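Local coordinates for protein poly-beta-1,6-N-acetyl-D-glucosamine N-deacetylase (Aggregatibacter actinomycetemcomitans, PDB 4U10) that probably removes N-acetyl groups from the exopolysaccharide poly-beta-1,6-N-acetyl-D-glucosamine, through a deacetylase domain that binds zinc ions, at residues 143-148 with 207-212; 72-77 with 96-101; 92-97 with 136-141. One frame throughout, in Å; residues are numbered along the deposited sequence.

Contact 1. Residues 143-148 with 207-212. With ZN (zinc ion), chain C.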
loop_
_atom_site.group_PDB
_atom_site.type_symbol
_atom_site.label_atom_id
_atom_site.label_comp_id
_atom_site.label_asym_id
_atom_site.label_seq_id
_atom_site.Cartn_x
_atom_site.Cartn_y
_atom_site.Cartn_z
ATOM N N SER A 143 -2.482 -3.229 5.925
ATOM C CA SER A 143 -1.747 -2.254 6.717
ATOM C C SER A 143 -0.668 -1.594 5.907
ATOM O O SER A 143 -0.073 -2.219 4.973
ATOM C CB SER A 143 -1.097 -2.966 7.897
ATOM O OG SER A 143 -0.366 -2.097 8.707
ATOM N N HIS A 144 -0.331 -0.358 6.338
ATOM C CA HIS A 144 0.792 0.420 5.822
ATOM C C HIS A 144 1.441 1.111 7.027
ATOM O O HIS A 144 1.991 2.217 6.909
ATOM C CB HIS A 144 0.259 1.465 4.856
ATOM C CG HIS A 144 1.242 2.010 3.856
ATOM N ND1 HIS A 144 2.204 1.253 3.217
ATOM C CD2 HIS A 144 1.253 3.214 3.241
ATOM C CE1 HIS A 144 2.813 1.990 2.317
ATOM N NE2 HIS A 144 2.235 3.180 2.299
ATOM N N THR A 145 1.493 0.368 8.136
ATOM C CA THR A 145 1.980 0.743 9.477
ATOM C C THR A 145 0.957 1.637 10.131
ATOM O O THR A 145 0.037 2.049 9.477
ATOM C CB THR A 145 3.401 1.401 9.517
ATOM O OG1 THR A 145 3.289 2.740 9.052
ATOM C CG2 THR A 145 4.354 0.641 8.583
ATOM N N ASP A 146 1.050 1.762 11.467
ATOM C CA ASP A 146 0.249 2.684 12.191
ATOM C C ASP A 146 0.797 4.121 12.036
ATOM O O ASP A 146 0.139 5.023 11.529
ATOM C CB ASP A 146 0.106 2.286 13.686
ATOM C CG ASP A 146 -1.145 2.921 14.316
ATOM O OD1 ASP A 146 -2.214 2.964 13.632
ATOM O OD2 ASP A 146 -1.064 3.302 15.494
ATOM N N ASN A 147 1.993 4.314 12.503
ATOM C CA ASN A 147 2.662 5.607 12.444
ATOM C C ASN A 147 4.173 5.481 12.128
ATOM O O ASN A 147 5.010 6.117 12.747
ATOM C CB ASN A 147 2.431 6.351 13.746
ATOM C CG ASN A 147 2.968 7.757 13.706
ATOM O OD1 ASN A 147 3.049 8.326 12.673
ATOM N ND2 ASN A 147 3.393 8.264 14.808
ATOM N N LEU A 148 4.517 4.640 11.145
ATOM C CA LEU A 148 5.903 4.497 10.669
ATOM C C LEU A 148 6.079 4.822 9.166
ATOM O O LEU A 148 7.008 4.317 8.482
ATOM C CB LEU A 148 6.433 3.103 11.053
ATOM C CG LEU A 148 6.583 2.768 12.545
ATOM C CD1 LEU A 148 6.870 1.292 12.741
ATOM C CD2 LEU A 148 7.603 3.644 13.291
ATOM N N VAL A 207 1.953 -3.601 3.740
ATOM C CA VAL A 207 2.588 -2.928 2.644
ATOM C C VAL A 207 3.628 -1.965 3.152
ATOM O O VAL A 207 3.317 -1.044 3.924
ATOM C CB VAL A 207 1.550 -2.188 1.758
ATOM C CG1 VAL A 207 2.250 -1.575 0.553
ATOM C CG2 VAL A 207 0.407 -3.120 1.311
ATOM N N TRP A 208 4.861 -2.085 2.654
ATOM C CA TRP A 208 5.975 -1.313 3.261
ATOM C C TRP A 208 5.941 0.089 2.727
ATOM O O TRP A 208 5.842 0.273 1.484
ATOM C CB TRP A 208 7.311 -1.949 2.879
ATOM C CG TRP A 208 7.430 -3.383 3.301
ATOM C CD1 TRP A 208 7.650 -4.451 2.491
ATOM C CD2 TRP A 208 7.378 -3.895 4.644
ATOM N NE1 TRP A 208 7.700 -5.588 3.246
ATOM C CE2 TRP A 208 7.527 -5.280 4.562
ATOM C CE3 TRP A 208 7.168 -3.317 5.911
ATOM C CZ2 TRP A 208 7.488 -6.090 5.680
ATOM C CZ3 TRP A 208 7.139 -4.109 6.980
ATOM C CH2 TRP A 208 7.301 -5.487 6.877
ATOM N N PRO A 209 6.013 1.106 3.620
ATOM C CA PRO A 209 6.249 2.475 3.145
ATOM C C PRO A 209 7.480 2.550 2.267
ATOM O O PRO A 209 8.548 2.034 2.648
ATOM C CB PRO A 209 6.516 3.235 4.483
ATOM C CG PRO A 209 5.542 2.569 5.409
ATOM C CD PRO A 209 5.860 1.111 5.088
ATOM N N TYR A 210 7.335 3.199 1.109
ATOM C CA TYR A 210 8.427 3.463 0.172
ATOM C C TYR A 210 9.027 2.174 -0.342
ATOM O O TYR A 210 10.114 2.181 -0.861
ATOM C CB TYR A 210 9.523 4.295 0.889
ATOM C CG TYR A 210 9.021 5.429 1.843
ATOM C CD1 TYR A 210 8.343 6.510 1.383
ATOM C CD2 TYR A 210 9.273 5.377 3.211
ATOM C CE1 TYR A 210 7.887 7.504 2.242
ATOM C CE2 TYR A 210 8.859 6.377 4.081
ATOM C CZ TYR A 210 8.167 7.447 3.584
ATOM O OH TYR A 210 7.757 8.450 4.460
ATOM N N GLY A 211 8.377 1.025 -0.174
ATOM C CA GLY A 211 8.972 -0.207 -0.708
ATOM C C GLY A 211 10.061 -0.810 0.195
ATOM O O GLY A 211 10.622 -1.825 -0.149
ATOM N N GLN A 212 10.387 -0.178 1.344
ATOM C CA GLN A 212 11.561 -0.562 2.071
ATOM C C GLN A 212 11.229 -1.388 3.321
ATOM O O GLN A 212 10.412 -1.000 4.152
ATOM C CB GLN A 212 12.396 0.659 2.470
ATOM C CG GLN A 212 12.864 1.499 1.261
ATOM C CD GLN A 212 13.706 0.660 0.281
ATOM O OE1 GLN A 212 13.500 0.736 -0.971
ATOM N NE2 GLN A 212 14.593 -0.190 0.822
HETATM ZN ZN ZN C . 2.999 4.927 1.427
HETATM O O HOH W 1 4.216 4.158 0.223
#
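The imidazole of H144 has P209 CG over one face, 4.1 Å above its plane and near the rim. Both residues sit in loops that follow strands of the polysaccharide deacetylase (NodB) domain, and the histidine belongs to a zinc site: NE2 binds the metal at 2.1 Å, and D75, H149 and a water complete the set of ligands. With CG anti to its own backbone N (chi1 -158°), the ring extends toward segment 207-212 and presents ND1 to the chain there. ND1 donates a short hydrogen bond of 2.6 Å to the carbonyl O of V207. That oxygen is close to the imidazole plane, whereas ND1 stands well above the plane of the carbonyl. One nitrogen is therefore held by a main-chain oxygen and the other by the metal, which fixes the rotation of the ring, and the carbonyl probably makes NE2 a stronger electron donor to the zinc. W208 adds its carbonyl O at the same edge, near CE1, as a packing contact.

At S143, the residue before the histidine, O accepts a nearly straight hydrogen bond from V207 N at 2.7 Å, so the two chains are pinned there as well. The hydroxyl of S143 turns back as an ST turn, accepting from T145 N, and is also bonded to S191 of helix 177-199. T145 and P209 meet tip to tip, CG2 against the proline CD at 3.8 Å. OG1 of T145 has two roles within its own loop, donating to H144 O along a lone pair at 2.6 Å and accepting from L148 N at 3.1 Å.

Contact 2. Residues 72-77 with 96-101. With ZN (zinc ion), chain D; ZN (zinc ion), chain C.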
loop_
_atom_site.group_PDB
_atom_site.type_symbol
_atom_site.label_atom_id
_atom_site.label_comp_id
_atom_site.label_asym_id
_atom_site.label_seq_id
_atom_site.Cartn_x
_atom_site.Cartn_y
_atom_site.Cartn_z
ATOM N N SER A 72 -3.012 -2.384 -6.378
ATOM C CA SER A 72 -2.782 -1.931 -5.011
ATOM C C SER A 72 -2.611 -0.402 -4.917
ATOM O O SER A 72 -2.015 0.205 -5.821
ATOM C CB SER A 72 -1.596 -2.660 -4.379
ATOM O OG SER A 72 -0.353 -2.416 -5.035
ATOM N N PHE A 73 -3.204 0.200 -3.865
ATOM C CA PHE A 73 -3.214 1.639 -3.709
ATOM C C PHE A 73 -2.764 1.949 -2.305
ATOM O O PHE A 73 -3.255 1.349 -1.331
ATOM C CB PHE A 73 -4.581 2.249 -3.967
ATOM C CG PHE A 73 -5.088 1.999 -5.351
ATOM C CD1 PHE A 73 -5.756 0.805 -5.668
ATOM C CD2 PHE A 73 -4.938 2.958 -6.349
ATOM C CE1 PHE A 73 -6.175 0.574 -6.979
ATOM C CE2 PHE A 73 -5.369 2.725 -7.625
ATOM C CZ PHE A 73 -5.971 1.522 -7.949
ATOM N N ASP A 74 -1.711 2.755 -2.223
ATOM C CA ASP A 74 -1.063 3.071 -0.945
ATOM C C ASP A 74 -1.388 4.475 -0.414
ATOM O O ASP A 74 -1.410 5.439 -1.184
ATOM C CB ASP A 74 0.460 3.047 -1.032
ATOM C CG ASP A 74 1.067 1.682 -1.327
ATOM O OD1 ASP A 74 0.366 0.651 -1.383
ATOM O OD2 ASP A 74 2.338 1.670 -1.433
ATOM N N ASP A 75 -1.594 4.521 0.922
ATOM C CA ASP A 75 -1.378 5.636 1.843
ATOM C C ASP A 75 -2.622 6.124 2.567
ATOM O O ASP A 75 -2.500 6.617 3.661
ATOM C CB ASP A 75 -0.694 6.859 1.217
ATOM C CG ASP A 75 0.730 6.636 0.944
ATOM O OD1 ASP A 75 1.233 5.509 1.040
ATOM O OD2 ASP A 75 1.386 7.647 0.655
ATOM N N GLY A 76 -3.797 5.922 1.989
ATOM C CA GLY A 76 -5.037 6.432 2.582
ATOM C C GLY A 76 -5.525 7.722 2.017
ATOM O O GLY A 76 -6.385 8.347 2.638
ATOM N N TYR A 77 -5.025 8.143 0.850
ATOM C CA TYR A 77 -5.555 9.437 0.251
ATOM C C TYR A 77 -7.034 9.388 -0.029
ATOM O O TYR A 77 -7.511 8.377 -0.526
ATOM C CB TYR A 77 -4.821 9.845 -1.022
ATOM C CG TYR A 77 -3.329 10.031 -0.880
ATOM C CD1 TYR A 77 -2.773 11.023 -0.058
ATOM C CD2 TYR A 77 -2.462 9.189 -1.552
ATOM C CE1 TYR A 77 -1.383 11.155 0.042
ATOM C CE2 TYR A 77 -1.137 9.334 -1.449
ATOM C CZ TYR A 77 -0.588 10.312 -0.652
ATOM O OH TYR A 77 0.814 10.383 -0.632
ATOM N N VAL A 96 -6.350 -3.913 -3.471
ATOM C CA VAL A 96 -5.841 -3.812 -2.141
ATOM C C VAL A 96 -5.588 -2.328 -1.844
ATOM O O VAL A 96 -5.011 -1.628 -2.664
ATOM C CB VAL A 96 -4.531 -4.601 -2.011
ATOM C CG1 VAL A 96 -3.922 -4.355 -0.645
ATOM C CG2 VAL A 96 -4.786 -6.078 -2.213
ATOM N N PHE A 97 -6.029 -1.864 -0.693
ATOM C CA PHE A 97 -5.850 -0.467 -0.275
ATOM C C PHE A 97 -5.092 -0.518 1.071
ATOM O O PHE A 97 -5.497 -1.264 1.980
ATOM C CB PHE A 97 -7.224 0.150 -0.078
ATOM C CG PHE A 97 -7.236 1.584 0.417
ATOM C CD1 PHE A 97 -6.434 2.551 -0.148
ATOM C CD2 PHE A 97 -8.156 1.986 1.404
ATOM C CE1 PHE A 97 -6.522 3.870 0.303
ATOM C CE2 PHE A 97 -8.270 3.333 1.798
ATOM C CZ PHE A 97 -7.418 4.239 1.275
ATOM N N ALA A 98 -4.024 0.281 1.198
ATOM C CA ALA A 98 -3.199 0.312 2.379
ATOM C C ALA A 98 -3.077 1.712 3.017
ATOM O O ALA A 98 -2.091 2.472 2.831
ATOM C CB ALA A 98 -1.851 -0.288 2.074
ATOM N N PRO A 99 -4.114 2.059 3.802
ATOM C CA PRO A 99 -4.040 3.337 4.487
ATOM C C PRO A 99 -3.138 3.324 5.740
ATOM O O PRO A 99 -3.091 2.354 6.487
ATOM C CB PRO A 99 -5.520 3.585 4.837
ATOM C CG PRO A 99 -5.984 2.162 5.228
ATOM C CD PRO A 99 -5.323 1.303 4.155
ATOM N N VAL A 100 -2.405 4.413 5.985
ATOM C CA VAL A 100 -1.719 4.536 7.212
ATOM C C VAL A 100 -2.740 4.715 8.333
ATOM O O VAL A 100 -3.469 5.687 8.349
ATOM C CB VAL A 100 -0.768 5.717 7.175
ATOM C CG1 VAL A 100 -0.058 5.832 8.528
ATOM C CG2 VAL A 100 0.261 5.563 6.032
ATOM N N SER A 101 -2.851 3.769 9.260
ATOM C CA SER A 101 -3.937 3.821 10.254
ATOM C C SER A 101 -3.939 4.970 11.264
ATOM O O SER A 101 -5.015 5.411 11.678
ATOM C CB SER A 101 -4.123 2.458 10.891
ATOM O OG SER A 101 -2.916 1.870 11.363
HETATM ZN ZN ZN D . 3.733 3.229 -1.482
HETATM ZN ZN ZN C . 2.999 4.927 1.427
HETATM O O HOH W 1 4.216 4.158 0.223
#
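F97, with CG anti to its backbone N (chi1 177°), sends its ring forward along the sheet to G76, where CZ comes within 3.5 Å of G76 CA, obliquely. CD of P99 lies over one face of the same ring, near the rim, and P99 CB touches the glycine CA at 3.7 Å. F73 CB touches F97 CD1 at 4.3 Å, and beyond that the rings part: F73 has CG anti to its carbonyl carbon, beside N, and CD1 near V96 O.

The segments 72-75 and 96-99 run parallel, 6° apart; they belong to strands 68-75 and 95-99, which are joined through helix 79-91 as a beta-alpha-beta crossover unit of the deacetylase domain. F73 N donates to V96 O, A98 N to F73 O and D75 N to A98 O, the last at 2.8 Å with the nitrogen well above the carbonyl plane. Past the strand end, V100 N, at the N-cap of helix 101-104, adds a longer bond of 3.2 Å to D75 O.

D74 shares its face of the sheet with S72, V96 and A98; F73, F97, D75 and P99 have their CB atoms on the other. Both carboxylates nevertheless reach zinc, D74 through OD2 at 2.1 Å and D75 through OD1 at 1.9 Å, and one water bridges the two ions. D75 has a positive phi of 119° at the end of the strand, which probably helps turn its carboxylate toward the second zinc. H10 is a further ligand of the zinc on D74, H144 and H149 of the other, while D74 OD1 is in a salt bridge with R247.

Contact 3. Residues 92-97 with 136-141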
loop_
_atom_site.group_PDB
_atom_site.type_symbol
_atom_site.label_atom_id
_atom_site.label_comp_id
_atom_site.label_asym_id
_atom_site.label_seq_id
_atom_site.Cartn_x
_atom_site.Cartn_y
_atom_site.Cartn_z
ATOM N N ASN A 92 -15.477 -3.303 -12.548
ATOM C CA ASN A 92 -15.498 -4.427 -11.626
ATOM C C ASN A 92 -14.087 -5.046 -11.332
ATOM O O ASN A 92 -13.848 -6.263 -11.376
ATOM C CB ASN A 92 -16.541 -5.453 -12.074
ATOM C CG ASN A 92 -16.917 -6.393 -10.959
ATOM O OD1 ASN A 92 -17.135 -5.985 -9.811
ATOM N ND2 ASN A 92 -16.960 -7.662 -11.283
ATOM N N TYR A 93 -13.169 -4.139 -11.009
ATOM C CA TYR A 93 -11.809 -4.461 -10.578
ATOM C C TYR A 93 -11.643 -4.393 -9.096
ATOM O O TYR A 93 -11.881 -3.351 -8.474
ATOM C CB TYR A 93 -10.813 -3.487 -11.207
ATOM C CG TYR A 93 -10.453 -3.753 -12.639
ATOM C CD1 TYR A 93 -10.936 -4.869 -13.352
ATOM C CD2 TYR A 93 -9.576 -2.914 -13.287
ATOM C CE1 TYR A 93 -10.554 -5.083 -14.681
ATOM C CE2 TYR A 93 -9.189 -3.149 -14.595
ATOM C CZ TYR A 93 -9.692 -4.224 -15.299
ATOM O OH TYR A 93 -9.249 -4.418 -16.599
ATOM N N PRO A 94 -11.272 -5.519 -8.483
ATOM C CA PRO A 94 -10.912 -5.432 -7.081
ATOM C C PRO A 94 -9.491 -4.879 -6.913
ATOM O O PRO A 94 -8.690 -4.819 -7.887
ATOM C CB PRO A 94 -10.945 -6.873 -6.616
ATOM C CG PRO A 94 -10.687 -7.679 -7.820
ATOM C CD PRO A 94 -11.209 -6.895 -8.986
ATOM N N ALA A 95 -9.170 -4.560 -5.679
ATOM C CA ALA A 95 -7.895 -3.940 -5.333
ATOM C C ALA A 95 -7.614 -4.115 -3.821
ATOM O O ALA A 95 -8.500 -4.428 -3.049
ATOM C CB ALA A 95 -7.973 -2.477 -5.677
ATOM N N VAL A 96 -6.350 -3.913 -3.471
ATOM C CA VAL A 96 -5.841 -3.812 -2.141
ATOM C C VAL A 96 -5.588 -2.328 -1.844
ATOM O O VAL A 96 -5.011 -1.628 -2.664
ATOM C CB VAL A 96 -4.531 -4.601 -2.011
ATOM C CG1 VAL A 96 -3.922 -4.355 -0.645
ATOM C CG2 VAL A 96 -4.786 -6.078 -2.213
ATOM N N PHE A 97 -6.029 -1.864 -0.693
ATOM C CA PHE A 97 -5.850 -0.467 -0.275
ATOM C C PHE A 97 -5.092 -0.518 1.071
ATOM O O PHE A 97 -5.497 -1.264 1.980
ATOM C CB PHE A 97 -7.224 0.150 -0.078
ATOM C CG PHE A 97 -7.236 1.584 0.417
ATOM C CD1 PHE A 97 -6.434 2.551 -0.148
ATOM C CD2 PHE A 97 -8.156 1.986 1.404
ATOM C CE1 PHE A 97 -6.522 3.870 0.303
ATOM C CE2 PHE A 97 -8.270 3.333 1.798
ATOM C CZ PHE A 97 -7.418 4.239 1.275
ATOM N N SER A 136 -18.186 -3.548 -0.374
ATOM C CA SER A 136 -18.442 -3.789 -1.809
ATOM C C SER A 136 -17.884 -5.118 -2.225
ATOM O O SER A 136 -18.197 -5.651 -3.289
ATOM C CB SER A 136 -17.769 -2.698 -2.607
ATOM O OG SER A 136 -16.399 -3.018 -2.822
ATOM N N GLY A 137 -17.023 -5.682 -1.404
ATOM C CA GLY A 137 -16.253 -6.819 -1.810
ATOM C C GLY A 137 -15.143 -6.547 -2.822
ATOM O O GLY A 137 -14.443 -7.444 -3.166
ATOM N N LEU A 138 -14.934 -5.317 -3.250
ATOM C CA LEU A 138 -13.862 -5.012 -4.205
ATOM C C LEU A 138 -12.499 -4.661 -3.579
ATOM O O LEU A 138 -11.450 -4.827 -4.194
ATOM C CB LEU A 138 -14.296 -3.879 -5.142
ATOM C CG LEU A 138 -15.379 -4.258 -6.155
ATOM C CD1 LEU A 138 -15.702 -3.025 -6.953
ATOM C CD2 LEU A 138 -14.927 -5.390 -7.036
ATOM N N VAL A 139 -12.503 -4.184 -2.372
ATOM C CA VAL A 139 -11.313 -3.604 -1.774
ATOM C C VAL A 139 -10.939 -4.347 -0.486
ATOM O O VAL A 139 -11.716 -4.378 0.481
ATOM C CB VAL A 139 -11.526 -2.120 -1.472
ATOM C CG1 VAL A 139 -10.225 -1.472 -0.911
ATOM C CG2 VAL A 139 -12.095 -1.374 -2.695
ATOM N N GLU A 140 -9.744 -4.925 -0.490
ATOM C CA GLU A 140 -9.117 -5.555 0.652
ATOM C C GLU A 140 -8.308 -4.467 1.404
ATOM O O GLU A 140 -7.538 -3.725 0.765
ATOM C CB GLU A 140 -8.151 -6.614 0.124
ATOM C CG GLU A 140 -7.148 -7.210 1.126
ATOM C CD GLU A 140 -7.602 -8.535 1.671
ATOM O OE1 GLU A 140 -8.396 -9.187 1.003
ATOM O OE2 GLU A 140 -7.173 -8.916 2.742
ATOM N N ILE A 141 -8.540 -4.339 2.718
ATOM C CA ILE A 141 -7.750 -3.436 3.590
ATOM C C ILE A 141 -6.452 -4.053 4.143
ATOM O O ILE A 141 -6.469 -4.982 4.891
ATOM C CB ILE A 141 -8.586 -2.855 4.728
ATOM C CG1 ILE A 141 -9.924 -2.399 4.204
ATOM C CG2 ILE A 141 -7.866 -1.641 5.321
ATOM C CD1 ILE A 141 -9.848 -1.438 2.999
#
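Main-chain hydrogen bonds between A95 and L138, and between F97 and E140, pair 95-97 with 139-141 as parallel strands whose axes are 33° apart. A95 N donates to L138 O at 2.7 Å, A95 O accepts from E140 N, and F97 N reaches E140 O; these staggered bonds extend the sheet of the deacetylase domain from strand 95-99 to strand 139-141. CA-H groups of V139 and V96 add weaker contacts to A95 O and E140 O.

Apolar packing is split between the faces. On that of A95, CG1 of V139 abuts F97 CB at 3.5 Å, while CD1 of I141 meets the edge of the F97 ring at CD2, the two side chains running side by side; M133 of helix 127-135 covers F97 and V139. On the reverse face V96 lies alongside E140, CG2 against CB at 4.1 Å. Before the strands, L138, with CG anti to its carbonyl carbon (chi1 -71°), lies across the N92 side chain at about a right angle and brings CD2 3.6 Å from N92 OD1.

S136 OG accepts from L138 N in an ST turn after helix 127-135. The bent E140 carries its carboxylate to a salt bridge with R204. Backbone bonding thus sets the register, V139, F97 and I141 pack on the face of the sheet that carries A95, and the charge of E140 is met by an arginine beyond the two strands.

How the contacts relate
Of the segments described, 72-77 on strand 68-75 comes first along the chain, and contact 2 (72-77 with 96-101) closes the crossover through helix 79-91. Contact 3 opens at 92-97, overlapping that contact at V96 and F97, and closes across helix 127-135 at 136-141. Strand 95-99 is thus paired on both edges, placing strands 68-75, 95-99 and 139-141 in succession in one sheet. Contact 1 begins directly after, at 143-148, and closes the longest loop, through helix 177-199, at 207-212. Contacts 1 and 2 converge on a shared zinc ion and bridging water, with S101 and D146 probably hydrogen-bonded; the centre of contact 3 is about 19 Å from that of contact 1.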